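PDB 5WLH: LbaCas13a H328A (C2c2) from Lachnospiraceae bacterium NK4A179, which binds pre-crRNA and, as a Cas13a enzyme, probably uses the RNA's spacer as a guide to recognise target RNA and cleave RNA at adenosines. Local coordinates for residues G569-T574 against S978-D983; S645-M650 against H871-K876; Y652-L657 against A877-D882. All blocks are in the same frame, centred on the assembly; numbering follows the deposited sequence.

Contact 1. Residues G569-T574 against S978-D983; sequences GHSLWT and SSEISD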
ATOM      1  N   GLY A 569      12.657   9.490  30.464  1.00 31.14           N
ATOM      2  CA  GLY A 569      12.825   9.213  31.883  1.00 30.75           C
ATOM      3  C   GLY A 569      12.780  10.482  32.720  1.00 28.76           C
ATOM      4  O   GLY A 569      13.380  11.508  32.372  1.00 28.71           O
ATOM      5  N   HIS A 570      12.073  10.408  33.854  1.00 32.71           N
ATOM      6  CA  HIS A 570      11.885  11.607  34.664  1.00 34.99           C
ATOM      7  C   HIS A 570      13.201  12.147  35.208  1.00 34.69           C
ATOM      8  O   HIS A 570      13.278  13.336  35.547  1.00 34.83           O
ATOM      9  CB  HIS A 570      10.884  11.333  35.795  1.00 34.70           C
ATOM     10  CG  HIS A 570      11.414  10.472  36.898  1.00 35.33           C
ATOM     11  ND1 HIS A 570      11.137   9.124  36.987  1.00 39.14           N
ATOM     12  CD2 HIS A 570      12.160  10.776  37.987  1.00 38.52           C
ATOM     13  CE1 HIS A 570      11.710   8.630  38.072  1.00 41.36           C
ATOM     14  NE2 HIS A 570      12.335   9.613  38.696  1.00 37.66           N
ATOM     15  N   SER A 571      14.248  11.318  35.254  1.00 33.78           N
ATOM     16  CA  SER A 571      15.551  11.786  35.711  1.00 37.55           C
ATOM     17  C   SER A 571      16.125  12.872  34.814  1.00 41.16           C
ATOM     18  O   SER A 571      16.993  13.628  35.256  1.00 41.62           O
ATOM     19  CB  SER A 571      16.534  10.619  35.804  1.00 34.24           C
ATOM     20  OG  SER A 571      17.028  10.256  34.525  1.00 35.49           O
ATOM     21  N   LEU A 572      15.662  12.973  33.572  1.00 40.26           N
ATOM     22  CA  LEU A 572      16.126  14.016  32.669  1.00 35.31           C
ATOM     23  C   LEU A 572      15.374  15.327  32.842  1.00 36.92           C
ATOM     24  O   LEU A 572      15.703  16.306  32.164  1.00 39.00           O
ATOM     25  CB  LEU A 572      16.002  13.547  31.214  1.00 39.23           C
ATOM     26  CG  LEU A 572      16.674  12.219  30.860  1.00 38.58           C
ATOM     27  CD1 LEU A 572      16.232  11.789  29.487  1.00 40.64           C
ATOM     28  CD2 LEU A 572      18.192  12.367  30.918  1.00 42.75           C
ATOM     29  N   TRP A 573      14.380  15.369  33.730  1.00 35.82           N
ATOM     30  CA  TRP A 573      13.496  16.524  33.855  1.00 38.06           C
ATOM     31  C   TRP A 573      13.523  17.124  35.256  1.00 37.56           C
ATOM     32  O   TRP A 573      12.634  17.907  35.605  1.00 35.98           O
ATOM     33  CB  TRP A 573      12.066  16.134  33.469  1.00 38.41           C
ATOM     34  CG  TRP A 573      11.956  15.722  32.041  1.00 35.49           C
ATOM     35  CD1 TRP A 573      12.222  14.487  31.523  1.00 31.52           C
ATOM     36  CD2 TRP A 573      11.561  16.546  30.941  1.00 32.94           C
ATOM     37  NE1 TRP A 573      12.023  14.493  30.162  1.00 32.55           N
ATOM     38  CE2 TRP A 573      11.612  15.744  29.779  1.00 29.13           C
ATOM     39  CE3 TRP A 573      11.163  17.880  30.824  1.00 34.45           C
ATOM     40  CZ2 TRP A 573      11.282  16.231  28.518  1.00 24.41           C
ATOM     41  CZ3 TRP A 573      10.837  18.369  29.565  1.00 33.48           C
ATOM     42  CH2 TRP A 573      10.896  17.541  28.429  1.00 31.31           C
ATOM     43  N   THR A 574      14.526  16.775  36.066  1.00 41.98           N
ATOM     44  CA  THR A 574      14.590  17.283  37.434  1.00 44.56           C
ATOM     45  C   THR A 574      14.727  18.800  37.474  1.00 49.85           C
ATOM     46  O   THR A 574      14.320  19.432  38.455  1.00 54.37           O
ATOM     47  CB  THR A 574      15.756  16.635  38.180  1.00 41.89           C
ATOM     48  OG1 THR A 574      16.985  17.036  37.564  1.00 43.29           O
ATOM     49  CG2 THR A 574      15.643  15.117  38.126  1.00 42.80           C
ATOM     50  N   SER A 978      16.862   5.657  29.069  1.00 32.84           N
ATOM     51  CA  SER A 978      17.576   6.132  30.245  1.00 34.48           C
ATOM     52  C   SER A 978      18.520   5.045  30.768  1.00 31.24           C
ATOM     53  O   SER A 978      18.347   3.856  30.509  1.00 34.16           O
ATOM     54  CB  SER A 978      16.575   6.544  31.326  1.00 36.29           C
ATOM     55  OG  SER A 978      17.228   6.926  32.523  1.00 42.02           O
ATOM     56  N   SER A 979      19.548   5.464  31.495  1.00 36.48           N
ATOM     57  CA  SER A 979      20.387   4.476  32.165  1.00 41.72           C
ATOM     58  C   SER A 979      19.912   4.195  33.581  1.00 46.37           C
ATOM     59  O   SER A 979      20.507   3.362  34.271  1.00 47.47           O
ATOM     60  CB  SER A 979      21.849   4.929  32.187  1.00 40.62           C
ATOM     61  OG  SER A 979      21.956   6.270  32.609  1.00 46.79           O
ATOM     62  N   GLU A 980      18.855   4.871  34.023  1.00 46.62           N
ATOM     63  CA  GLU A 980      18.322   4.730  35.371  1.00 42.79           C
ATOM     64  C   GLU A 980      17.135   3.775  35.332  1.00 39.73           C
ATOM     65  O   GLU A 980      16.091   4.092  34.747  1.00 35.91           O
ATOM     66  CB  GLU A 980      17.908   6.090  35.928  1.00 43.19           C
ATOM     67  CG  GLU A 980      19.025   7.121  35.985  1.00 46.89           C
ATOM     68  CD  GLU A 980      20.169   6.693  36.890  1.00 51.78           C
ATOM     69  OE1 GLU A 980      19.917   5.923  37.843  1.00 51.19           O
ATOM     70  OE2 GLU A 980      21.314   7.129  36.647  1.00 53.57           O
ATOM     71  N   ILE A 981      17.292   2.605  35.962  1.00 37.19           N
ATOM     72  CA  ILE A 981      16.172   1.679  36.110  1.00 36.41           C
ATOM     73  C   ILE A 981      14.979   2.387  36.737  1.00 37.06           C
ATOM     74  O   ILE A 981      13.825   2.140  36.363  1.00 37.80           O
ATOM     75  CB  ILE A 981      16.591   0.451  36.939  1.00 41.39           C
ATOM     76  CG1 ILE A 981      17.626  -0.386  36.187  1.00 46.98           C
ATOM     77  CG2 ILE A 981      15.377  -0.397  37.297  1.00 43.22           C
ATOM     78  CD1 ILE A 981      18.392  -1.365  37.075  1.00 47.70           C
ATOM     79  N   SER A 982      15.240   3.288  37.693  1.00 37.75           N
ATOM     80  CA  SER A 982      14.179   3.974  38.427  1.00 36.85           C
ATOM     81  C   SER A 982      13.371   4.914  37.550  1.00 35.91           C
ATOM     82  O   SER A 982      12.315   5.391  37.984  1.00 37.85           O
ATOM     83  CB  SER A 982      14.764   4.764  39.598  1.00 34.75           C
ATOM     84  OG  SER A 982      15.775   5.652  39.158  1.00 39.79           O
ATOM     85  N   ASP A 983      13.850   5.218  36.344  1.00 38.76           N
ATOM     86  CA  ASP A 983      13.018   5.960  35.409  1.00 35.88           C
ATOM     87  C   ASP A 983      11.863   5.118  34.894  1.00 36.40           C
ATOM     88  O   ASP A 983      10.857   5.676  34.439  1.00 39.43           O
ATOM     89  CB  ASP A 983      13.858   6.480  34.242  1.00 31.31           C
ATOM     90  CG  ASP A 983      14.544   7.790  34.566  1.00 34.03           C
ATOM     91  OD1 ASP A 983      14.139   8.435  35.555  1.00 36.81           O
ATOM     92  OD2 ASP A 983      15.462   8.192  33.821  1.00 35.75           O
TER
HETATM   93  O   HOH W   1      10.340   8.253  34.387  1.00 38.31           O
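Asp983 buries the most surface here, and its carboxylate is shared among Gly569, His570 and Ser571. Asp983 OD1 accepts the backbone N of Ser571 at 2.9 Å, with an N-H...O angle of 146°. It is met on its syn side, by a donor tilted out of the carboxylate plane. Asp983 OD2 takes Ser571 OG at 2.7 Å through its syn lone pair. The same Asp983 OD2 receives Ser978 OG from the anti side in a short bond of 2.5 Å. OD2 of Asp983 is therefore gripped by two serine hydroxyls, one from each segment. Ser978 OG is itself fixed by an ST turn, accepting Glu980 N.

Asp983 OD1 also lies over one face of the His570 ring. His570 CG sits between the backbone N and the carbonyl carbon (chi1 73°), and the ring beyond it lies by the Asp983 carboxylate. Asp983 OD1 is 3.4 Å above the His570 ring plane, over its centre, with ring and carboxylate planes 70° apart. This is contact over the ring face, not a bond to ND1. A carboxylate there may favour a protonated imidazole. At the ring edge His570 CE1 approaches Ser982 O at 3.3 Å. A water joins His570 N and ND1 to Asp983 O, which it reaches at 2.6 Å.

Gly569 brings its CA within 3.4 Å of Asp983 OD2. A side chain at this position would run into the acid.

The site joins two connecting loops. Segment 569-574 precedes, by about 30 residues in the chain, the first R-X4-H motif characteristic of HEPN nucleases. His570 rests on Asp561 and Leu564 of helix 559-564. Trp573 packs against helix 621-632 and stacks on His630. On the other segment, Ile981 leans on helix 988-995.

Contact 2. Residues S645-M650 against H871-K876; sequences SNNLPM and HDLCDK. With nucleotides of chain B.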
ATOM      1  N   SER A 645      28.757   5.119  22.872  1.00 33.55           N
ATOM      2  CA  SER A 645      28.137   3.824  23.116  1.00 37.26           C
ATOM      3  C   SER A 645      28.391   2.841  21.984  1.00 33.14           C
ATOM      4  O   SER A 645      28.314   1.628  22.212  1.00 32.33           O
ATOM      5  CB  SER A 645      26.632   3.992  23.331  1.00 42.44           C
ATOM      6  OG  SER A 645      26.358   4.714  24.523  1.00 48.13           O
ATOM      7  N   ASN A 646      28.664   3.327  20.774  1.00 29.12           N
ATOM      8  CA  ASN A 646      29.016   2.462  19.660  1.00 28.05           C
ATOM      9  C   ASN A 646      30.511   2.156  19.627  1.00 30.75           C
ATOM     10  O   ASN A 646      30.978   1.526  18.672  1.00 32.61           O
ATOM     11  CB  ASN A 646      28.578   3.084  18.323  1.00 27.90           C
ATOM     12  CG  ASN A 646      27.124   2.770  17.980  1.00 26.84           C
ATOM     13  OD1 ASN A 646      26.805   1.679  17.504  1.00 29.17           O
ATOM     14  ND2 ASN A 646      26.239   3.717  18.254  1.00 27.22           N
ATOM     15  N   ASN A 647      31.254   2.608  20.644  1.00 32.75           N
ATOM     16  CA  ASN A 647      32.660   2.284  20.877  1.00 30.11           C
ATOM     17  C   ASN A 647      33.612   2.974  19.915  1.00 33.74           C
ATOM     18  O   ASN A 647      34.755   2.529  19.752  1.00 35.66           O
ATOM     19  CB  ASN A 647      32.891   0.768  20.840  1.00 32.09           C
ATOM     20  CG  ASN A 647      32.118   0.055  21.910  1.00 32.47           C
ATOM     21  OD1 ASN A 647      32.214   0.402  23.081  1.00 31.07           O
ATOM     22  ND2 ASN A 647      31.311  -0.925  21.514  1.00 38.32           N
ATOM     23  N   LEU A 648      33.191   4.063  19.277  1.00 28.13           N
ATOM     24  CA  LEU A 648      34.104   4.769  18.385  1.00 30.66           C
ATOM     25  C   LEU A 648      35.329   5.314  19.113  1.00 28.68           C
ATOM     26  O   LEU A 648      36.425   5.269  18.528  1.00 32.67           O
ATOM     27  CB  LEU A 648      33.366   5.896  17.649  1.00 30.33           C
ATOM     28  CG  LEU A 648      32.651   5.519  16.347  1.00 35.08           C
ATOM     29  CD1 LEU A 648      33.599   4.834  15.373  1.00 30.46           C
ATOM     30  CD2 LEU A 648      31.418   4.666  16.610  1.00 38.96           C
ATOM     31  N   PRO A 649      35.236   5.841  20.339  1.00 31.33           N
ATOM     32  CA  PRO A 649      36.460   6.281  21.026  1.00 33.71           C
ATOM     33  C   PRO A 649      37.329   5.140  21.516  1.00 37.13           C
ATOM     34  O   PRO A 649      38.385   5.401  22.106  1.00 39.46           O
ATOM     35  CB  PRO A 649      35.933   7.119  22.197  1.00 33.49           C
ATOM     36  CG  PRO A 649      34.530   6.732  22.367  1.00 38.42           C
ATOM     37  CD  PRO A 649      34.024   6.296  21.044  1.00 34.34           C
ATOM     38  N   MET A 650      36.919   3.890  21.303  1.00 37.12           N
ATOM     39  CA  MET A 650      37.798   2.756  21.545  1.00 40.15           C
ATOM     40  C   MET A 650      38.810   2.577  20.424  1.00 40.54           C
ATOM     41  O   MET A 650      39.827   1.898  20.620  1.00 42.84           O
ATOM     42  CB  MET A 650      36.965   1.483  21.706  1.00 41.96           C
ATOM     43  CG  MET A 650      37.734   0.223  22.053  1.00 45.74           C
ATOM     44  SD  MET A 650      36.606  -1.139  22.423  1.00 49.67           S
ATOM     45  CE  MET A 650      35.640  -0.401  23.735  1.00 45.49           C
ATOM     46  N   HIS A 871      42.233   1.296  22.050  1.00 44.06           N
ATOM     47  CA  HIS A 871      42.715   1.796  23.330  1.00 45.91           C
ATOM     48  C   HIS A 871      41.547   1.812  24.307  1.00 47.05           C
ATOM     49  O   HIS A 871      40.429   1.408  23.978  1.00 48.76           O
ATOM     50  CB  HIS A 871      43.379   3.173  23.193  1.00 46.67           C
ATOM     51  CG  HIS A 871      42.490   4.239  22.626  1.00 45.91           C
ATOM     52  ND1 HIS A 871      42.015   4.208  21.331  1.00 43.77           N
ATOM     53  CD2 HIS A 871      42.019   5.386  23.171  1.00 43.66           C
ATOM     54  CE1 HIS A 871      41.281   5.284  21.109  1.00 42.63           C
ATOM     55  NE2 HIS A 871      41.266   6.013  22.210  1.00 39.79           N
ATOM     56  N   ASP A 872      41.818   2.271  25.525  1.00 46.23           N
ATOM     57  CA  ASP A 872      40.819   2.212  26.579  1.00 49.18           C
ATOM     58  C   ASP A 872      39.752   3.277  26.366  1.00 50.47           C
ATOM     59  O   ASP A 872      40.044   4.395  25.935  1.00 48.73           O
ATOM     60  CB  ASP A 872      41.474   2.398  27.946  1.00 53.67           C
ATOM     61  CG  ASP A 872      42.398   1.251  28.314  1.00 57.05           C
ATOM     62  OD1 ASP A 872      41.986   0.077  28.190  1.00 57.64           O
ATOM     63  OD2 ASP A 872      43.542   1.529  28.727  1.00 60.99           O
ATOM     64  N   LEU A 873      38.510   2.917  26.672  1.00 53.66           N
ATOM     65  CA  LEU A 873      37.427   3.889  26.661  1.00 54.00           C
ATOM     66  C   LEU A 873      37.630   4.906  27.775  1.00 55.24           C
ATOM     67  O   LEU A 873      37.904   4.539  28.923  1.00 54.28           O
ATOM     68  CB  LEU A 873      36.084   3.188  26.837  1.00 56.55           C
ATOM     69  CG  LEU A 873      35.282   2.861  25.584  1.00 55.59           C
ATOM     70  CD1 LEU A 873      33.918   2.309  25.964  1.00 56.09           C
ATOM     71  CD2 LEU A 873      35.146   4.086  24.706  1.00 53.92           C
ATOM     72  N   CYS A 874      37.509   6.186  27.432  1.00 56.79           N
ATOM     73  CA  CYS A 874      37.421   7.226  28.442  1.00 58.12           C
ATOM     74  C   CYS A 874      36.120   7.069  29.231  1.00 59.49           C
ATOM     75  O   CYS A 874      35.241   6.280  28.880  1.00 59.46           O
ATOM     76  CB  CYS A 874      37.489   8.610  27.789  1.00 58.46           C
ATOM     77  SG  CYS A 874      36.569   8.789  26.207  1.00 54.10           S
ATOM     78  N   ASP A 875      36.000   7.823  30.320  1.00 59.41           N
ATOM     79  CA  ASP A 875      34.701   7.938  30.966  1.00 61.01           C
ATOM     80  C   ASP A 875      33.736   8.632  30.012  1.00 56.62           C
ATOM     81  O   ASP A 875      34.135   9.513  29.246  1.00 55.32           O
ATOM     82  CB  ASP A 875      34.814   8.720  32.277  1.00 65.03           C
ATOM     83  CG  ASP A 875      35.312   7.862  33.429  1.00 67.67           C
ATOM     84  OD1 ASP A 875      34.787   6.744  33.612  1.00 67.71           O
ATOM     85  OD2 ASP A 875      36.232   8.308  34.147  1.00 68.80           O
ATOM     86  N   LYS A 876      32.464   8.218  30.046  1.00 53.60           N
ATOM     87  CA  LYS A 876      31.495   8.754  29.092  1.00 52.86           C
ATOM     88  C   LYS A 876      31.395  10.269  29.195  1.00 51.81           C
ATOM     89  O   LYS A 876      31.316  10.966  28.177  1.00 48.60           O
ATOM     90  CB  LYS A 876      30.125   8.112  29.310  1.00 55.94           C
ATOM     91  CG  LYS A 876      29.044   8.623  28.358  1.00 58.24           C
ATOM     92  CD  LYS A 876      28.012   7.550  28.058  1.00 58.91           C
ATOM     93  CE  LYS A 876      26.616   8.001  28.438  1.00 58.98           C
ATOM     94  NZ  LYS A 876      25.615   6.924  28.219  1.00 59.33           N
TER
ATOM     95  P     U B  37      21.399  -2.925  16.282  1.00 45.23           P
ATOM     96  OP1   U B  37      20.571  -3.051  15.045  1.00 52.19           O
ATOM     97  OP2   U B  37      21.499  -4.030  17.279  1.00 38.55           O
ATOM     98  O5'   U B  37      22.869  -2.613  15.759  1.00 52.45           O
ATOM     99  C5'   U B  37      23.876  -2.151  16.632  1.00 46.54           C
ATOM    100  C4'   U B  37      25.028  -3.112  16.852  1.00 41.41           C
ATOM    101  O4'   U B  37      25.991  -2.338  17.595  1.00 37.42           O
ATOM    102  C3'   U B  37      24.715  -4.295  17.758  1.00 40.60           C
ATOM    103  O3'   U B  37      25.825  -5.216  17.727  1.00 42.74           O
ATOM    104  C2'   U B  37      24.689  -3.602  19.111  1.00 42.78           C
ATOM    105  O2'   U B  37      24.787  -4.452  20.234  1.00 46.49           O
ATOM    106  C1'   U B  37      25.885  -2.648  18.977  1.00 41.28           C
ATOM    107  N1    U B  37      25.685  -1.371  19.670  1.00 45.20           N
ATOM    108  C2    U B  37      26.651  -0.959  20.563  1.00 45.83           C
ATOM    109  O2    U B  37      27.651  -1.620  20.791  1.00 48.63           O
ATOM    110  N3    U B  37      26.388   0.253  21.157  1.00 41.61           N
ATOM    111  C4    U B  37      25.279   1.056  20.948  1.00 42.91           C
ATOM    112  O4    U B  37      25.166   2.119  21.554  1.00 44.78           O
ATOM    113  C5    U B  37      24.335   0.563  20.000  1.00 39.73           C
ATOM    114  C6    U B  37      24.569  -0.606  19.412  1.00 41.82           C
TER
HETATM  115  O   HOH W   2      38.951   6.852  24.671  1.00 43.25           O
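Leu873 packs its branched end against Pro649 and Met650. Leu873 CD2 lies 3.6 Å from Pro649 CG. Leu873 CG lies 3.8 Å from Met650 CE, and the two side chains cross obliquely. Met650 is extended up to SD, then bends at its last torsion (chi3 -56°), which sets CE beside the leucine. Pro649 CB also faces the sulphur of Cys874, more loosely. Tyr644 covers both Pro649 and Leu873.

Asn647, just past helix 635-645, takes positive phi and closes its C-terminal end in a Schellman motif. Its OD1 meets Leu873 CD1 at about a right angle between the side chains. Just before this turn, Ser645 O accepts N3 of U37 of chain B, the bound pre-crRNA, at 2.6 Å. The residues at the helix end meet both the RNA and the 871-876 loop.

Farther out the contact turns polar. A water lies 3.0 Å from Pro649 O and also reaches Asp872 O and Cys874 N. The His871 ring stacks on Tyr869, and its ND1 bonds to Tyr869 O. His871 NE2 comes to 2.9 Å from Pro649 O, but at a poor angle for a hydrogen bond. An alanine here would probably leave Tyr869 O without its imidazole donor and open a gap beside Pro649 O. His871 N donates to Met650 O at 2.9 Å.

Contact 3. Residues Y652-L657 against A877-D882; sequences YKNDDL and ADFVPD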
ATOM      1  N   TYR A 652      39.409   5.391  17.796  1.00 32.26           N
ATOM      2  CA  TYR A 652      39.848   6.628  17.177  1.00 33.31           C
ATOM      3  C   TYR A 652      40.035   7.692  18.250  1.00 30.90           C
ATOM      4  O   TYR A 652      39.499   7.593  19.357  1.00 30.20           O
ATOM      5  CB  TYR A 652      38.854   7.091  16.096  1.00 33.92           C
ATOM      6  CG  TYR A 652      38.711   6.091  14.971  1.00 30.08           C
ATOM      7  CD1 TYR A 652      39.664   6.013  13.960  1.00 27.13           C
ATOM      8  CD2 TYR A 652      37.638   5.206  14.929  1.00 30.52           C
ATOM      9  CE1 TYR A 652      39.542   5.087  12.934  1.00 30.73           C
ATOM     10  CE2 TYR A 652      37.510   4.282  13.912  1.00 28.91           C
ATOM     11  CZ  TYR A 652      38.462   4.228  12.914  1.00 30.65           C
ATOM     12  OH  TYR A 652      38.332   3.308  11.901  1.00 31.78           O
ATOM     13  N   LYS A 653      40.826   8.704  17.910  1.00 35.39           N
ATOM     14  CA  LYS A 653      41.104   9.788  18.840  1.00 39.17           C
ATOM     15  C   LYS A 653      39.873  10.667  19.029  1.00 36.20           C
ATOM     16  O   LYS A 653      39.182  11.005  18.063  1.00 34.89           O
ATOM     17  CB  LYS A 653      42.276  10.623  18.327  1.00 42.14           C
ATOM     18  CG  LYS A 653      43.549   9.807  18.120  1.00 49.61           C
ATOM     19  CD  LYS A 653      44.780  10.698  17.977  1.00 54.15           C
ATOM     20  CE  LYS A 653      44.859  11.321  16.587  1.00 58.88           C
ATOM     21  NZ  LYS A 653      46.078  12.171  16.427  1.00 60.28           N
ATOM     22  N   ASN A 654      39.623  11.059  20.285  1.00 33.85           N
ATOM     23  CA  ASN A 654      38.485  11.924  20.588  1.00 37.70           C
ATOM     24  C   ASN A 654      38.467  13.157  19.687  1.00 36.67           C
ATOM     25  O   ASN A 654      37.409  13.556  19.190  1.00 40.17           O
ATOM     26  CB  ASN A 654      38.512  12.334  22.063  1.00 41.80           C
ATOM     27  CG  ASN A 654      38.147  11.189  23.008  1.00 41.15           C
ATOM     28  OD1 ASN A 654      38.016  10.039  22.593  1.00 41.53           O
ATOM     29  ND2 ASN A 654      37.977  11.509  24.285  1.00 41.42           N
ATOM     30  N   ASP A 655      39.638  13.752  19.433  1.00 39.29           N
ATOM     31  CA  ASP A 655      39.701  14.984  18.647  1.00 42.57           C
ATOM     32  C   ASP A 655      39.268  14.754  17.203  1.00 37.69           C
ATOM     33  O   ASP A 655      38.576  15.599  16.616  1.00 36.77           O
ATOM     34  CB  ASP A 655      41.118  15.556  18.689  1.00 50.33           C
ATOM     35  CG  ASP A 655      41.376  16.369  19.934  1.00 61.83           C
ATOM     36  OD1 ASP A 655      40.395  16.744  20.623  1.00 65.96           O
ATOM     37  OD2 ASP A 655      42.563  16.630  20.224  1.00 65.17           O
ATOM     38  N   ASP A 656      39.699  13.639  16.606  1.00 32.06           N
ATOM     39  CA  ASP A 656      39.236  13.273  15.271  1.00 30.99           C
ATOM     40  C   ASP A 656      37.733  13.028  15.263  1.00 30.58           C
ATOM     41  O   ASP A 656      37.036  13.442  14.327  1.00 31.44           O
ATOM     42  CB  ASP A 656      39.959  12.026  14.772  1.00 33.22           C
ATOM     43  CG  ASP A 656      41.448  12.257  14.539  1.00 39.52           C
ATOM     44  OD1 ASP A 656      41.934  13.380  14.795  1.00 38.78           O
ATOM     45  OD2 ASP A 656      42.124  11.305  14.084  1.00 40.13           O
ATOM     46  N   LEU A 657      37.220  12.348  16.296  1.00 32.31           N
ATOM     47  CA  LEU A 657      35.778  12.133  16.402  1.00 28.63           C
ATOM     48  C   LEU A 657      35.035  13.437  16.639  1.00 32.05           C
ATOM     49  O   LEU A 657      33.908  13.611  16.158  1.00 29.98           O
ATOM     50  CB  LEU A 657      35.471  11.130  17.512  1.00 27.73           C
ATOM     51  CG  LEU A 657      36.024   9.729  17.236  1.00 28.72           C
ATOM     52  CD1 LEU A 657      35.833   8.794  18.440  1.00 31.31           C
ATOM     53  CD2 LEU A 657      35.396   9.146  15.974  1.00 28.97           C
ATOM     54  N   ALA A 877      31.413  10.802  30.419  1.00 56.60           N
ATOM     55  CA  ALA A 877      31.325  12.246  30.593  1.00 59.73           C
ATOM     56  C   ALA A 877      32.583  12.962  30.118  1.00 59.61           C
ATOM     57  O   ALA A 877      32.541  14.178  29.910  1.00 61.69           O
ATOM     58  CB  ALA A 877      31.050  12.586  32.058  1.00 61.22           C
ATOM     59  N   ASP A 878      33.691  12.243  29.944  1.00 56.17           N
ATOM     60  CA  ASP A 878      34.935  12.824  29.457  1.00 57.74           C
ATOM     61  C   ASP A 878      35.027  12.877  27.938  1.00 53.60           C
ATOM     62  O   ASP A 878      35.928  13.540  27.411  1.00 54.17           O
ATOM     63  CB  ASP A 878      36.137  12.035  29.994  1.00 63.38           C
ATOM     64  CG  ASP A 878      36.346  12.226  31.483  1.00 67.98           C
ATOM     65  OD1 ASP A 878      35.692  13.115  32.073  1.00 69.52           O
ATOM     66  OD2 ASP A 878      37.165  11.485  32.062  1.00 70.88           O
ATOM     67  N   PHE A 879      34.132  12.203  27.221  1.00 46.54           N
ATOM     68  CA  PHE A 879      34.218  12.140  25.766  1.00 41.47           C
ATOM     69  C   PHE A 879      33.596  13.398  25.174  1.00 42.47           C
ATOM     70  O   PHE A 879      32.382  13.609  25.282  1.00 39.56           O
ATOM     71  CB  PHE A 879      33.531  10.884  25.235  1.00 38.29           C
ATOM     72  CG  PHE A 879      33.430  10.842  23.739  1.00 35.32           C
ATOM     73  CD1 PHE A 879      34.570  10.798  22.953  1.00 33.43           C
ATOM     74  CD2 PHE A 879      32.191  10.860  23.117  1.00 34.67           C
ATOM     75  CE1 PHE A 879      34.481  10.766  21.577  1.00 34.29           C
ATOM     76  CE2 PHE A 879      32.095  10.837  21.745  1.00 34.18           C
ATOM     77  CZ  PHE A 879      33.239  10.778  20.971  1.00 35.53           C
ATOM     78  N   VAL A 880      34.438  14.230  24.562  1.00 43.25           N
ATOM     79  CA  VAL A 880      34.060  15.482  23.906  1.00 45.79           C
ATOM     80  C   VAL A 880      32.994  16.217  24.714  1.00 50.92           C
ATOM     81  O   VAL A 880      31.900  16.480  24.199  1.00 52.02           O
ATOM     82  CB  VAL A 880      33.592  15.218  22.464  1.00 47.49           C
ATOM     83  CG1 VAL A 880      33.581  16.507  21.654  1.00 48.78           C
ATOM     84  CG2 VAL A 880      34.506  14.211  21.804  1.00 47.08           C
ATOM     85  N   PRO A 881      33.254  16.566  25.977  1.00 56.05           N
ATOM     86  CA  PRO A 881      32.237  17.287  26.756  1.00 57.31           C
ATOM     87  C   PRO A 881      31.990  18.700  26.256  1.00 58.24           C
ATOM     88  O   PRO A 881      30.979  19.307  26.633  1.00 61.84           O
ATOM     89  CB  PRO A 881      32.822  17.290  28.171  1.00 58.16           C
ATOM     90  CG  PRO A 881      34.300  17.296  27.948  1.00 58.66           C
ATOM     91  CD  PRO A 881      34.543  16.488  26.692  1.00 59.15           C
ATOM     92  N   ASP A 882      32.880  19.231  25.420  1.00 58.54           N
ATOM     93  CA  ASP A 882      32.779  20.567  24.852  1.00 59.64           C
ATOM     94  C   ASP A 882      31.987  20.589  23.550  1.00 57.39           C
ATOM     95  O   ASP A 882      32.084  21.557  22.788  1.00 53.99           O
ATOM     96  CB  ASP A 882      34.184  21.126  24.617  1.00 57.67           C
ATOM     97  CG  ASP A 882      35.147  20.064  24.088  1.00 54.51           C
ATOM     98  OD1 ASP A 882      35.106  18.922  24.580  1.00 43.41           O
ATOM     99  OD2 ASP A 882      35.934  20.369  23.170  1.00 58.03           O
TER
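Phe879 pushes one edge of its ring against the flat amide of Asn654. Phe879 CD1 is 3.5 Å from Asn654 OD1, and the ring edge meets the amide face. The two planes are 81° apart. Asn654 holds CG anti to its carbonyl carbon (chi1 -72°), which sets CG toward Phe879 from the first turn of helix 654-665. Its chi2, near zero, then fixes how the amide plane is turned. Phe879 has CG anti to the backbone N (chi1 173°), reaching back toward that helix. One turn on, Leu657 crosses the phenyl ring at about a right angle. Leu657 CD1 lies 3.9 Å from Phe879 CE1, and its CB is near CZ. Val880 CG2 sits over one ring face, offset toward the rim, and also approaches Asn654 O at 4.0 Å.

Phe643 and Tyr644 of helix 635-645 also touch the ring, while Phe879 O accepts a hydrogen bond from Lys640 NZ. Asp882 makes a salt bridge to Lys658 of helix 654-665. Between the two segments themselves the hold is by van der Waals contact. The fit therefore depends on shape. In this contact the amide serves the ring as a flat surface, and Asn654 ND2 has its hydrogen bond elsewhere in the structure.

Read from the N terminus, the chain first supplies 569-574, then 645-650, at the end of helix 635-645, and, one residue on, 652-657, which begins helix 654-665. Over two hundred residues later it returns as 871-876 and 877-882, and finally as 978-983. Contact 1 closes the widest loop, and contacts 2 and 3 both fall within it. Contacts 2 and 3 cross, because their segments alternate along the chain. They touch, with Pro649 lying against Asn654 and Leu657, and together fasten the loop before helix 891-898 to helices 635-645 and 654-665. Contact 1 lies about 23 Å from contact 2, centre to centre, and joins loops beside helices 559-564 and 988-995.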